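Local structure of SusD-like carbohydrate binding protein (Bacteroides vulgatus, 3LEW) at residues A212-R217 with A354-H359; T224-L229 with Y350-E355; N367-L372 with W395-K400; L343-E348 with T374-K379; N179-A184 with E203-I208. The protein probably binds carbohydrate at the outer membrane of the bacterium as a member of the SusD family, in support of nutrient uptake. One frame throughout, in Å; residues are numbered along the deposited sequence. Where two conformers were deposited one is given.

Contact 1: A212-R217 with A354-H359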
# COMPACT_ATOMS: atom_id res chain seq x y z
N ALA A 212 6.46 9.72 2.31
CA ALA A 212 6.49 10.05 3.74
C ALA A 212 6.25 11.53 4.03
O ALA A 212 5.49 11.89 4.94
CB ALA A 212 7.84 9.56 4.39
N CYS A 213 6.89 12.39 3.23
CA CYS A 213 6.73 13.78 3.38
C CYS A 213 5.34 14.24 3.01
O CYS A 213 4.81 15.09 3.70
CB CYS A 213 7.76 14.55 2.57
SG CYS A 213 9.46 14.39 3.25
N LEU A 214 4.75 13.66 1.98
CA LEU A 214 3.34 13.95 1.69
C LEU A 214 2.42 13.60 2.86
O LEU A 214 1.56 14.40 3.26
CB LEU A 214 2.89 13.22 0.41
CG LEU A 214 1.47 13.61 -0.04
CD1 LEU A 214 1.55 14.95 -0.81
CD2 LEU A 214 0.85 12.50 -0.96
N TYR A 215 2.55 12.37 3.39
CA TYR A 215 1.69 11.92 4.45
C TYR A 215 1.85 12.73 5.74
O TYR A 215 0.87 12.95 6.44
CB TYR A 215 1.94 10.44 4.74
CG TYR A 215 1.58 9.46 3.64
CD1 TYR A 215 1.10 9.87 2.39
CD2 TYR A 215 1.74 8.10 3.85
CE1 TYR A 215 0.78 8.94 1.42
CE2 TYR A 215 1.40 7.20 2.87
CZ TYR A 215 0.93 7.60 1.67
OH TYR A 215 0.65 6.67 0.69
N ALA A 216 3.07 13.20 5.98
CA ALA A 216 3.40 14.07 7.11
C ALA A 216 3.03 15.55 6.91
O ALA A 216 3.26 16.37 7.81
CB ALA A 216 4.92 13.94 7.44
N ARG A 217 2.49 15.90 5.74
CA ARG A 217 2.10 17.28 5.38
C ARG A 217 3.28 18.25 5.27
O ARG A 217 3.13 19.46 5.53
CB ARG A 217 0.98 17.78 6.34
CG ARG A 217 -0.12 16.77 6.47
CD ARG A 217 -1.34 17.28 7.30
NE ARG A 217 -2.13 18.30 6.60
CZ ARG A 217 -3.06 18.06 5.69
NH1 ARG A 217 -3.35 16.83 5.34
NH2 ARG A 217 -3.71 19.07 5.11
N ALA A 354 2.01 16.20 -7.87
CA ALA A 354 0.79 17.00 -8.08
C ALA A 354 0.13 17.45 -6.78
O ALA A 354 -0.20 18.61 -6.61
CB ALA A 354 -0.24 16.27 -8.97
N GLU A 355 -0.03 16.54 -5.84
CA GLU A 355 -0.71 16.87 -4.59
C GLU A 355 0.09 17.85 -3.71
O GLU A 355 -0.47 18.80 -3.15
CB GLU A 355 -1.04 15.58 -3.81
CG GLU A 355 -1.87 15.87 -2.59
CD GLU A 355 -2.38 14.62 -1.85
OE1 GLU A 355 -2.38 13.50 -2.43
OE2 GLU A 355 -2.84 14.82 -0.67
N ALA A 356 1.41 17.63 -3.59
CA ALA A 356 2.24 18.54 -2.84
C ALA A 356 2.16 19.94 -3.46
O ALA A 356 1.98 20.94 -2.77
CB ALA A 356 3.68 18.04 -2.84
N LYS A 357 2.25 19.99 -4.78
CA LYS A 357 2.14 21.28 -5.47
C LYS A 357 0.76 21.99 -5.26
O LYS A 357 0.70 23.22 -5.15
CB LYS A 357 2.51 21.14 -6.94
CG LYS A 357 4.02 20.96 -7.14
CD LYS A 357 4.39 20.58 -8.55
CE LYS A 357 5.92 20.59 -8.72
NZ LYS A 357 6.31 20.01 -10.08
N ALA A 358 -0.32 21.22 -5.22
CA ALA A 358 -1.68 21.76 -4.97
C ALA A 358 -1.73 22.43 -3.60
O ALA A 358 -2.20 23.54 -3.47
CB ALA A 358 -2.75 20.67 -5.09
N HIS A 359 -1.15 21.79 -2.59
CA HIS A 359 -1.05 22.37 -1.25
C HIS A 359 -0.19 23.62 -1.19
O HIS A 359 -0.44 24.50 -0.38
CB HIS A 359 -0.54 21.35 -0.22
CG HIS A 359 -1.61 20.42 0.25
ND1 HIS A 359 -2.61 20.83 1.10
CD2 HIS A 359 -1.87 19.13 -0.06
CE1 HIS A 359 -3.42 19.82 1.33
NE2 HIS A 359 -3.01 18.78 0.63
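Leu214 spreads its two methyl groups over the side chain and backbone of the opposing helix. CD2 lies 3.7 Å from Glu355 OE1, while CD1 rests on the aliphatic part of the same glutamate, 4.0 Å from Glu355 CG, and approaches Ala356, with CD1 of Leu214 and CB of Ala356 4.3 Å apart. Leu214 CG stands anti to the backbone N (chi1 -174°), which carries both methyls toward helix 346-359; there the leucine crosses the Glu355 chain, extended beyond CG, at about a right angle. Beyond the leucine, Arg217 NH2 comes within 3.9 Å of His359 CE1, the guanidinium and imidazole planes being turned 80° from each other; this is van der Waals contact without a polar bond. Farther out, the carboxylate that Leu214 CD2 touches is tied down by a salt bridge from OE1 to Arg414 and a hydrogen bond from OE2 to Trp395, which satisfy its buried oxygens and fix its rotation. The ring of His359 stacks with Trp219, which Leu214 also touches. Arg217 leaves the helix with positive phi, closing helix 202-215 in a Schellman motif. Such helix-on-helix packing fits the TPR-like helical core of SusD proteins.

Contact 2: T224-L229 with Y350-E355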
# COMPACT_ATOMS: atom_id res chain seq x y z
N THR A 224 10.07 18.71 -3.32
CA THR A 224 11.52 18.69 -3.60
C THR A 224 12.00 17.31 -3.97
O THR A 224 12.68 17.11 -5.00
CB THR A 224 12.33 19.21 -2.40
OG1 THR A 224 12.04 20.60 -2.22
CG2 THR A 224 13.85 19.02 -2.63
N TYR A 225 11.61 16.32 -3.17
CA TYR A 225 12.10 14.98 -3.41
C TYR A 225 11.42 14.35 -4.64
O TYR A 225 12.07 13.63 -5.40
CB TYR A 225 11.95 14.13 -2.16
CG TYR A 225 12.76 14.62 -0.97
CD1 TYR A 225 14.13 14.83 -1.07
CD2 TYR A 225 12.15 14.85 0.26
CE1 TYR A 225 14.87 15.29 0.02
CE2 TYR A 225 12.88 15.29 1.36
CZ TYR A 225 14.23 15.51 1.24
OH TYR A 225 15.01 15.98 2.30
N SER A 226 10.12 14.59 -4.85
CA SER A 226 9.46 14.01 -6.03
C SER A 226 9.92 14.70 -7.33
O SER A 226 10.04 14.03 -8.38
CB SER A 226 7.93 14.03 -5.86
OG SER A 226 7.44 15.34 -5.64
N ASP A 227 10.17 16.01 -7.29
CA ASP A 227 10.80 16.68 -8.43
C ASP A 227 12.16 16.00 -8.79
O ASP A 227 12.44 15.73 -9.96
CB ASP A 227 11.06 18.17 -8.12
CG ASP A 227 9.86 19.10 -8.42
OD1 ASP A 227 8.86 18.72 -9.09
OD2 ASP A 227 9.97 20.29 -8.02
N LYS A 228 13.00 15.76 -7.79
CA LYS A 228 14.33 15.12 -8.02
C LYS A 228 14.16 13.77 -8.67
O LYS A 228 14.90 13.43 -9.59
CB LYS A 228 15.09 14.94 -6.70
CG LYS A 228 15.72 16.23 -6.14
CD LYS A 228 16.36 16.06 -4.72
CE LYS A 228 17.19 17.29 -4.27
NZ LYS A 228 18.56 17.26 -4.82
N LEU A 229 13.21 12.98 -8.16
CA LEU A 229 12.91 11.64 -8.69
C LEU A 229 12.46 11.74 -10.15
O LEU A 229 13.06 11.11 -11.05
CB LEU A 229 11.90 10.90 -7.82
CG LEU A 229 11.81 9.39 -8.11
CD1 LEU A 229 11.19 8.61 -6.96
CD2 LEU A 229 11.08 9.08 -9.43
N TYR A 350 4.23 10.93 -9.78
CA TYR A 350 3.52 12.03 -10.47
C TYR A 350 2.37 12.55 -9.59
O TYR A 350 2.16 13.75 -9.45
CB TYR A 350 2.91 11.58 -11.79
CG TYR A 350 3.80 11.60 -13.00
CD1 TYR A 350 4.67 10.55 -13.28
CD2 TYR A 350 3.74 12.64 -13.90
CE1 TYR A 350 5.47 10.54 -14.41
CE2 TYR A 350 4.55 12.65 -15.04
CZ TYR A 350 5.39 11.57 -15.31
OH TYR A 350 6.17 11.59 -16.48
N LEU A 351 1.63 11.63 -8.99
CA LEU A 351 0.48 12.01 -8.15
C LEU A 351 0.91 12.70 -6.84
O LEU A 351 0.27 13.65 -6.43
CB LEU A 351 -0.35 10.77 -7.85
CG LEU A 351 -1.19 10.29 -9.06
CD1 LEU A 351 -1.61 8.83 -8.81
CD2 LEU A 351 -2.45 11.17 -9.23
N ILE A 352 1.99 12.23 -6.20
CA ILE A 352 2.54 12.89 -5.02
C ILE A 352 3.02 14.32 -5.35
O ILE A 352 2.75 15.26 -4.62
CB ILE A 352 3.74 12.10 -4.40
CG1 ILE A 352 3.29 10.75 -3.79
CG2 ILE A 352 4.50 12.94 -3.31
CD1 ILE A 352 4.39 9.78 -3.52
N ASN A 353 3.77 14.44 -6.44
CA ASN A 353 4.22 15.73 -6.94
C ASN A 353 3.04 16.69 -7.17
O ASN A 353 3.04 17.85 -6.69
CB ASN A 353 5.07 15.52 -8.18
CG ASN A 353 5.82 16.75 -8.60
OD1 ASN A 353 5.43 17.38 -9.59
ND2 ASN A 353 6.94 17.09 -7.89
N ALA A 354 2.01 16.20 -7.87
CA ALA A 354 0.79 17.00 -8.08
C ALA A 354 0.13 17.45 -6.78
O ALA A 354 -0.20 18.61 -6.61
CB ALA A 354 -0.24 16.27 -8.97
N GLU A 355 -0.03 16.54 -5.84
CA GLU A 355 -0.71 16.87 -4.59
C GLU A 355 0.09 17.85 -3.71
O GLU A 355 -0.47 18.80 -3.15
CB GLU A 355 -1.04 15.58 -3.81
CG GLU A 355 -1.87 15.87 -2.59
CD GLU A 355 -2.38 14.62 -1.85
OE1 GLU A 355 -2.38 13.50 -2.43
OE2 GLU A 355 -2.84 14.82 -0.67
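A chi1 of -168° swings the Asn353 amide across to helix 219-232, where the chi1 of 57° at Ser226 sets OG between the backbone N and the carbonyl carbon, facing the amide. Asn353 ND2 then donates twice. One bond, 2.9 Å from ND2 to Ser226 OG, is nearly straight and lies in the amide plane. The other, 2.8 Å from ND2 to Asp227 OD1, is more bent and meets the carboxylate from above its plane. Both amide hydrogens are thereby used, which holds the amide in one orientation. Segments 224-229 and 350-355 run obliquely antiparallel (140° between directions), their axes 9.0 Å apart at closest approach, a long-range helix-helix packing within a SusD fold whose family belongs to the TPR clan. The small serine is consistent with the close backbones, CA of Ser226 and CA of Asn353 being 5.6 Å apart. Replacing Asn353 by alanine removes the amide, and Ser226 OG and Asp227 OD1 would probably lose the donor they share, with a gap left between the helices. Ser226 OG also bonds to Ala222 O within its own helix, while Lys357 joins Asp227 OD1 by a salt bridge and Asn353 OD1 by a hydrogen bond.

Contact 3: N367-L372 with W395-K400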
# COMPACT_ATOMS: atom_id res chain seq x y z
N ASN A 367 -0.26 20.09 -14.34
CA ASN A 367 0.45 19.51 -15.48
C ASN A 367 0.87 18.07 -15.19
O ASN A 367 0.80 17.21 -16.08
CB ASN A 367 1.68 20.34 -15.80
CG ASN A 367 1.32 21.75 -16.16
OD1 ASN A 367 0.33 21.98 -16.87
ND2 ASN A 367 2.09 22.72 -15.65
N LYS A 368 1.30 17.83 -13.95
CA LYS A 368 1.68 16.48 -13.54
C LYS A 368 0.47 15.55 -13.51
O LYS A 368 0.55 14.43 -14.00
CB LYS A 368 2.43 16.49 -12.21
CG LYS A 368 3.72 17.36 -12.27
CD LYS A 368 4.81 16.67 -13.06
CE LYS A 368 6.12 17.46 -13.13
NZ LYS A 368 6.14 18.74 -13.89
N LEU A 369 -0.66 16.05 -13.03
CA LEU A 369 -1.91 15.32 -13.09
C LEU A 369 -2.31 14.99 -14.53
O LEU A 369 -2.66 13.86 -14.86
CB LEU A 369 -3.01 16.12 -12.40
CG LEU A 369 -4.39 15.46 -12.27
CD1 LEU A 369 -4.30 14.09 -11.51
CD2 LEU A 369 -5.38 16.44 -11.63
N ASN A 370 -2.23 15.99 -15.40
CA ASN A 370 -2.58 15.82 -16.81
C ASN A 370 -1.61 14.90 -17.55
O ASN A 370 -2.02 14.26 -18.51
CB ASN A 370 -2.70 17.17 -17.51
CG ASN A 370 -4.06 17.83 -17.28
OD1 ASN A 370 -5.02 17.16 -16.87
ND2 ASN A 370 -4.15 19.13 -17.53
N ASP A 371 -0.34 14.87 -17.17
CA ASP A 371 0.64 13.93 -17.78
C ASP A 371 0.15 12.47 -17.55
O ASP A 371 0.18 11.65 -18.47
CB ASP A 371 2.05 14.03 -17.16
CG ASP A 371 2.79 15.29 -17.53
OD1 ASP A 371 2.54 15.86 -18.64
OD2 ASP A 371 3.68 15.69 -16.70
N LEU A 372 -0.26 12.16 -16.31
CA LEU A 372 -0.73 10.82 -15.98
C LEU A 372 -2.03 10.56 -16.73
O LEU A 372 -2.20 9.52 -17.36
CB LEU A 372 -0.95 10.66 -14.49
CG LEU A 372 -1.50 9.33 -14.01
CD1 LEU A 372 -0.68 8.11 -14.51
CD2 LEU A 372 -1.59 9.36 -12.46
N TRP A 395 -7.02 13.22 -5.57
CA TRP A 395 -7.41 12.06 -4.76
C TRP A 395 -8.23 11.03 -5.58
O TRP A 395 -8.08 9.81 -5.37
CB TRP A 395 -8.21 12.51 -3.54
CG TRP A 395 -7.42 13.37 -2.58
CD1 TRP A 395 -6.05 13.42 -2.42
CD2 TRP A 395 -7.96 14.25 -1.60
NE1 TRP A 395 -5.73 14.31 -1.41
CE2 TRP A 395 -6.88 14.84 -0.92
CE3 TRP A 395 -9.26 14.64 -1.27
CZ2 TRP A 395 -7.07 15.77 0.12
CZ3 TRP A 395 -9.44 15.59 -0.25
CH2 TRP A 395 -8.35 16.12 0.44
N LEU A 396 -9.09 11.51 -6.47
CA LEU A 396 -9.87 10.62 -7.33
C LEU A 396 -8.95 9.88 -8.29
O LEU A 396 -9.08 8.67 -8.48
CB LEU A 396 -10.97 11.34 -8.10
CG LEU A 396 -12.25 11.55 -7.29
CD1 LEU A 396 -13.07 12.69 -7.88
CD2 LEU A 396 -13.05 10.28 -7.21
N GLU A 397 -8.01 10.60 -8.88
CA GLU A 397 -7.05 9.96 -9.80
C GLU A 397 -6.16 8.94 -9.05
O GLU A 397 -5.79 7.92 -9.63
CB GLU A 397 -6.24 11.01 -10.59
CG GLU A 397 -5.54 10.47 -11.81
CD GLU A 397 -6.47 9.86 -12.84
OE1 GLU A 397 -7.53 10.44 -13.17
OE2 GLU A 397 -6.14 8.74 -13.26
N ARG A 398 -5.80 9.19 -7.78
CA ARG A 398 -5.14 8.15 -6.98
C ARG A 398 -5.98 6.86 -6.88
O ARG A 398 -5.44 5.79 -7.02
CB ARG A 398 -4.84 8.64 -5.54
CG ARG A 398 -3.78 9.71 -5.48
CD ARG A 398 -3.59 10.24 -4.03
NE ARG A 398 -3.15 9.19 -3.14
CZ ARG A 398 -1.89 8.82 -2.91
NH1 ARG A 398 -0.88 9.45 -3.45
NH2 ARG A 398 -1.65 7.79 -2.10
N ARG A 399 -7.28 6.98 -6.59
CA ARG A 399 -8.16 5.81 -6.50
C ARG A 399 -8.22 5.08 -7.83
O ARG A 399 -8.26 3.85 -7.85
CB ARG A 399 -9.57 6.25 -6.07
CG ARG A 399 -9.58 6.71 -4.57
CD ARG A 399 -10.85 7.46 -4.27
NE ARG A 399 -12.03 6.65 -4.52
CZ ARG A 399 -13.27 7.15 -4.55
NH1 ARG A 399 -13.48 8.45 -4.35
NH2 ARG A 399 -14.31 6.37 -4.76
N LYS A 400 -8.23 5.84 -8.90
CA LYS A 400 -8.37 5.28 -10.25
C LYS A 400 -7.08 4.57 -10.68
O LYS A 400 -7.13 3.46 -11.16
CB LYS A 400 -8.72 6.37 -11.25
CG LYS A 400 -10.12 6.93 -11.08
CD LYS A 400 -10.27 8.24 -11.85
CE LYS A 400 -10.16 8.03 -13.40
NZ LYS A 400 -10.04 9.35 -14.13
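Glu397 meets both Leu369 and Leu372 of the facing helix with the aliphatic part of its side chain, although segment 395-400 opens two residues earlier with Trp395, whose indole is turned to helix 346-359. At Glu397, CG stands anti to the backbone N (chi1 -163°), and the chain then bends at chi2. CB and CG therefore lie against the leucines while the carboxylate swings off toward charged partners. Leu369 CD1 sits 3.8 Å from Glu397 CB and equally near its CG. One turn on, Leu372 CD2 approaches Glu397 CG at 4.2 Å, so the methylene is flanked by two leucine methyls. Arg398, next in sequence, points away from helix 365-376. Lys400 then folds back along its own helix: its NZ bonds Glu397 OE1 at 2.9 Å, on the syn side of the carboxylate. The same oxygen is paired with Lys373, whereas OE2 pairs with Arg302, so this buried acid is surrounded by positive charge and is likely to be ionised. With a leucine in place of Glu397 the carboxylate is gone, and Lys373, Lys400 and Arg302 would probably be left without their common negative partner. The contact joins helix 365-376 to helix 387-401. Leu369 also packs on Thr393 and Ile394 of the latter helix, while Leu372 touches Leu351 of helix 346-359, which places the leucines among three consecutive helices of the chain.

Contact 4: L343-E348 with T374-K379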
# COMPACT_ATOMS: atom_id res chain seq x y z
N LEU A 343 5.35 -2.40 -5.10
CA LEU A 343 5.36 -1.60 -3.90
C LEU A 343 5.36 -0.08 -4.24
O LEU A 343 4.81 0.71 -3.49
CB LEU A 343 6.60 -1.94 -3.05
CG LEU A 343 6.62 -3.38 -2.48
CD1 LEU A 343 8.02 -3.68 -1.86
CD2 LEU A 343 5.48 -3.55 -1.48
N MSE A 344 5.92 0.30 -5.37
CA MSE A 344 6.01 1.73 -5.74
C MSE A 344 6.22 1.86 -7.23
O MSE A 344 7.12 1.22 -7.77
CB MSE A 344 7.13 2.44 -5.00
CG MSE A 344 7.10 3.89 -5.22
SE MSE A 344 8.29 4.79 -3.89
CE MSE A 344 9.84 3.96 -4.22
N ARG A 345 5.40 2.69 -7.89
CA ARG A 345 5.53 2.98 -9.31
C ARG A 345 5.72 4.48 -9.56
O ARG A 345 5.33 5.34 -8.74
CB ARG A 345 4.27 2.54 -10.06
CG ARG A 345 3.96 1.12 -9.89
CD ARG A 345 2.87 0.71 -10.88
NE ARG A 345 1.52 1.14 -10.52
CZ ARG A 345 0.74 1.96 -11.22
NH1 ARG A 345 1.14 2.55 -12.35
NH2 ARG A 345 -0.52 2.15 -10.81
N VAL A 346 6.25 4.79 -10.73
CA VAL A 346 6.44 6.19 -11.11
C VAL A 346 5.09 6.97 -11.13
O VAL A 346 5.06 8.14 -10.75
CB VAL A 346 7.16 6.35 -12.47
CG1 VAL A 346 7.45 7.91 -12.76
CG2 VAL A 346 8.51 5.54 -12.48
N ALA A 347 4.00 6.35 -11.54
CA ALA A 347 2.73 7.05 -11.53
C ALA A 347 2.39 7.64 -10.15
O ALA A 347 1.78 8.71 -10.09
CB ALA A 347 1.56 6.12 -12.00
N GLU A 348 2.67 6.92 -9.07
CA GLU A 348 2.45 7.45 -7.73
C GLU A 348 3.27 8.72 -7.49
O GLU A 348 2.80 9.62 -6.78
CB GLU A 348 2.79 6.38 -6.68
CG GLU A 348 2.55 6.87 -5.24
CD GLU A 348 3.20 6.01 -4.16
OE1 GLU A 348 3.72 4.92 -4.45
OE2 GLU A 348 3.22 6.47 -2.99
N THR A 374 -3.22 11.89 -19.55
CA THR A 374 -2.87 11.70 -20.94
C THR A 374 -2.32 10.29 -21.22
O THR A 374 -2.71 9.62 -22.22
CB THR A 374 -1.86 12.76 -21.42
OG1 THR A 374 -2.50 14.05 -21.33
CG2 THR A 374 -1.45 12.50 -22.90
N ALA A 375 -1.41 9.83 -20.37
CA ALA A 375 -0.76 8.55 -20.56
C ALA A 375 -1.81 7.42 -20.55
O ALA A 375 -1.68 6.42 -21.29
CB ALA A 375 0.33 8.29 -19.50
N ARG A 376 -2.88 7.59 -19.77
CA ARG A 376 -3.89 6.53 -19.67
C ARG A 376 -5.08 6.72 -20.63
O ARG A 376 -5.94 5.85 -20.71
CB ARG A 376 -4.40 6.43 -18.24
CG ARG A 376 -3.30 6.23 -17.19
CD ARG A 376 -2.48 4.97 -17.38
NE ARG A 376 -1.48 4.83 -16.33
CZ ARG A 376 -0.21 4.51 -16.53
NH1 ARG A 376 0.28 4.23 -17.75
NH2 ARG A 376 0.60 4.45 -15.48
N GLY A 377 -5.15 7.84 -21.34
CA GLY A 377 -6.30 8.10 -22.21
C GLY A 377 -7.48 8.80 -21.54
O GLY A 377 -8.54 8.90 -22.12
N ALA A 378 -7.27 9.28 -20.32
CA ALA A 378 -8.26 10.01 -19.57
C ALA A 378 -8.36 11.47 -20.07
O ALA A 378 -7.41 12.02 -20.61
CB ALA A 378 -7.89 10.00 -18.09
N LYS A 379 -9.53 12.07 -19.86
CA LYS A 379 -9.72 13.45 -20.25
C LYS A 379 -8.86 14.33 -19.34
O LYS A 379 -8.86 14.15 -18.12
CB LYS A 379 -11.20 13.82 -20.20
CG LYS A 379 -11.94 13.50 -21.48
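Arg376 NH2 is gripped by two carboxylates, Glu401 OE2 and Glu253 OE1, and stands 3.7 Å from Arg345 NH1. The site lies where strand 341-345 passes into helix 346-359 and where helix 365-376 ends, so it joins the two-stranded antiparallel sheet to the helical part of the SusD fold. The arginines are held together by the acids between which they are shared: Arg345 NH1 reaches Glu253 OE2 and Glu401 OE2, and Arg345 NH2 adds Glu405. This buried network probably offsets the like charges. Arg376 NH2 comes up at the edge of the Arg345 guanidinium, in its plane, yet the two planes are turned 41° from each other, so they are not stacked. Bends in both chains bring the groups together, at chi3 (-77°) in Arg345 and at chi2 (-60°) in Arg376. Tyr301 OH gives Arg376 NH1 a further partner. Just beyond Arg376, Gly377 has positive phi and closes the helix in a Schellman motif; a CB there would collide with the carbonyl oxygen of Arg376, which accounts for the glycine. The methyl CB of Ala347 meets Arg376 NH2 at the edge of its guanidinium, 4.0 Å away.

Contact 5: N179-A184 with E203-I208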
# COMPACT_ATOMS: atom_id res chain seq x y z
N ASN A 179 13.45 11.45 9.01
CA ASN A 179 14.86 11.58 9.35
C ASN A 179 15.72 10.40 8.90
O ASN A 179 16.83 10.61 8.36
CB ASN A 179 15.05 11.83 10.82
CG ASN A 179 16.40 12.39 11.13
OD1 ASN A 179 16.72 13.56 10.79
ND2 ASN A 179 17.22 11.59 11.80
N ASP A 180 15.22 9.19 9.12
CA ASP A 180 15.91 7.98 8.66
C ASP A 180 16.11 8.01 7.15
O ASP A 180 17.19 7.68 6.67
CB ASP A 180 15.10 6.71 9.01
CG ASP A 180 15.15 6.33 10.49
OD1 ASP A 180 15.94 6.96 11.25
OD2 ASP A 180 14.38 5.38 10.87
N LEU A 181 15.07 8.38 6.41
CA LEU A 181 15.13 8.40 4.96
C LEU A 181 16.05 9.55 4.42
O LEU A 181 16.80 9.35 3.44
CB LEU A 181 13.71 8.52 4.41
CG LEU A 181 12.88 7.23 4.53
CD1 LEU A 181 11.37 7.53 4.50
CD2 LEU A 181 13.22 6.22 3.44
N GLU A 182 16.09 10.69 5.12
CA GLU A 182 16.97 11.78 4.71
C GLU A 182 18.41 11.38 4.98
O GLU A 182 19.29 11.74 4.21
CB GLU A 182 16.62 13.13 5.40
CG GLU A 182 15.30 13.70 4.87
CD GLU A 182 14.90 14.99 5.51
OE1 GLU A 182 15.30 15.23 6.69
OE2 GLU A 182 14.23 15.78 4.80
N GLU A 183 18.65 10.68 6.09
CA GLU A 183 20.01 10.16 6.36
C GLU A 183 20.45 9.13 5.30
O GLU A 183 21.58 9.15 4.84
CB GLU A 183 20.06 9.53 7.74
CG GLU A 183 20.16 10.58 8.79
CD GLU A 183 20.33 10.06 10.23
OE1 GLU A 183 20.46 8.82 10.45
OE2 GLU A 183 20.32 10.94 11.15
N ALA A 184 19.52 8.25 4.92
CA ALA A 184 19.76 7.29 3.83
C ALA A 184 20.06 7.97 2.51
O ALA A 184 20.93 7.51 1.75
CB ALA A 184 18.57 6.36 3.68
N GLU A 203 17.06 6.37 -6.06
CA GLU A 203 15.71 6.61 -6.56
C GLU A 203 14.62 6.09 -5.61
O GLU A 203 13.61 6.76 -5.37
CB GLU A 203 15.54 6.01 -7.97
CG GLU A 203 14.14 6.19 -8.49
CD GLU A 203 13.93 5.68 -9.90
OE1 GLU A 203 14.84 5.07 -10.47
OE2 GLU A 203 12.82 5.89 -10.42
N VAL A 204 14.82 4.88 -5.09
CA VAL A 204 13.87 4.29 -4.15
C VAL A 204 13.75 5.18 -2.92
O VAL A 204 12.65 5.49 -2.49
CB VAL A 204 14.19 2.83 -3.76
CG1 VAL A 204 13.18 2.29 -2.69
CG2 VAL A 204 14.20 1.89 -4.99
N VAL A 205 14.90 5.63 -2.37
CA VAL A 205 14.86 6.55 -1.22
C VAL A 205 14.06 7.84 -1.53
O VAL A 205 13.24 8.27 -0.73
CB VAL A 205 16.26 6.86 -0.70
CG1 VAL A 205 16.17 7.87 0.48
CG2 VAL A 205 16.99 5.56 -0.23
N LEU A 206 14.31 8.47 -2.68
CA LEU A 206 13.59 9.67 -3.06
C LEU A 206 12.08 9.37 -3.09
O LEU A 206 11.27 10.21 -2.66
CB LEU A 206 14.04 10.18 -4.45
CG LEU A 206 15.42 10.86 -4.51
CD1 LEU A 206 15.80 11.10 -5.97
CD2 LEU A 206 15.41 12.21 -3.69
N GLY A 207 11.71 8.19 -3.59
CA GLY A 207 10.30 7.89 -3.72
C GLY A 207 9.66 7.69 -2.36
O GLY A 207 8.54 8.20 -2.09
N ILE A 208 10.31 6.89 -1.49
CA ILE A 208 9.71 6.67 -0.15
C ILE A 208 9.67 8.00 0.64
O ILE A 208 8.69 8.30 1.38
CB ILE A 208 10.45 5.61 0.70
CG1 ILE A 208 10.58 4.28 -0.06
CG2 ILE A 208 9.70 5.43 2.07
CD1 ILE A 208 11.74 3.35 0.50
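Leu181 packs mainly on Ile208, while its backbone O meets Val205 CG1, in an antiparallel pairing of helices, the kind of helical hairpin from which the TPR-like part of a SusD protein is built. Helices 170-187 and 202-215 approach to 9.5 Å between the axes of the two short segments, with 154° between their directions, and the CA atoms of Leu181 and Val205 are the nearest across the interface at 6.5 Å.

The apolar contacts dominate. Leu181 and Ile208 cross at about a right angle, and the leucine uses both methyls: CD1 lies 3.6 Å from Ile208 CG2, and CD2 lies 3.9 Å from Ile208 CB. With CG anti to the carbonyl carbon (chi1 -74°), the leucine is carried across to the isoleucine, whose CG2 branch, anti to its own backbone N, faces it. One turn farther on, Ala184 CB approaches Val205 CG1 at 4.3 Å, its small size suiting the close backbones. Ala184 and Val205 both also touch Ala123 of helix 111-135, which covers this end of the pair, while Ile208 packs on Trp256 of strand 254-258.

The polar groups of the same segments turn to other partners. Asp180 forms a salt bridge with Arg125, and Glu182 binds Lys221 and Tyr225 beyond the interface, so the side chains that meet across the seam are apolar. The remaining close approach is between a methyl and a backbone oxygen: Val205 CG1 lies 3.4 Å from Leu181 O.

Along the chain contact 5 closes first, joining helices 170-187 and 202-215. Contact 1 uses the far end of helix 202-215 and contact 2 the following helix 219-232; both meet helix 346-359, their centres 8 Å apart and in direct touch. Contacts 3 and 4 share helix 365-376, with centres 7 Å apart, and Leu372 packs on Ala347 between them. Contact 4 also takes in the start of helix 346-359. Contacts 3 and 5 are farthest apart (centres 23 Å); contacts 4 and 5, with centres 22 Å apart, still touch through selenomethionine Met344 on Gly207. Helix 346-359 thus connects the early and late helical regions of the SusD fold.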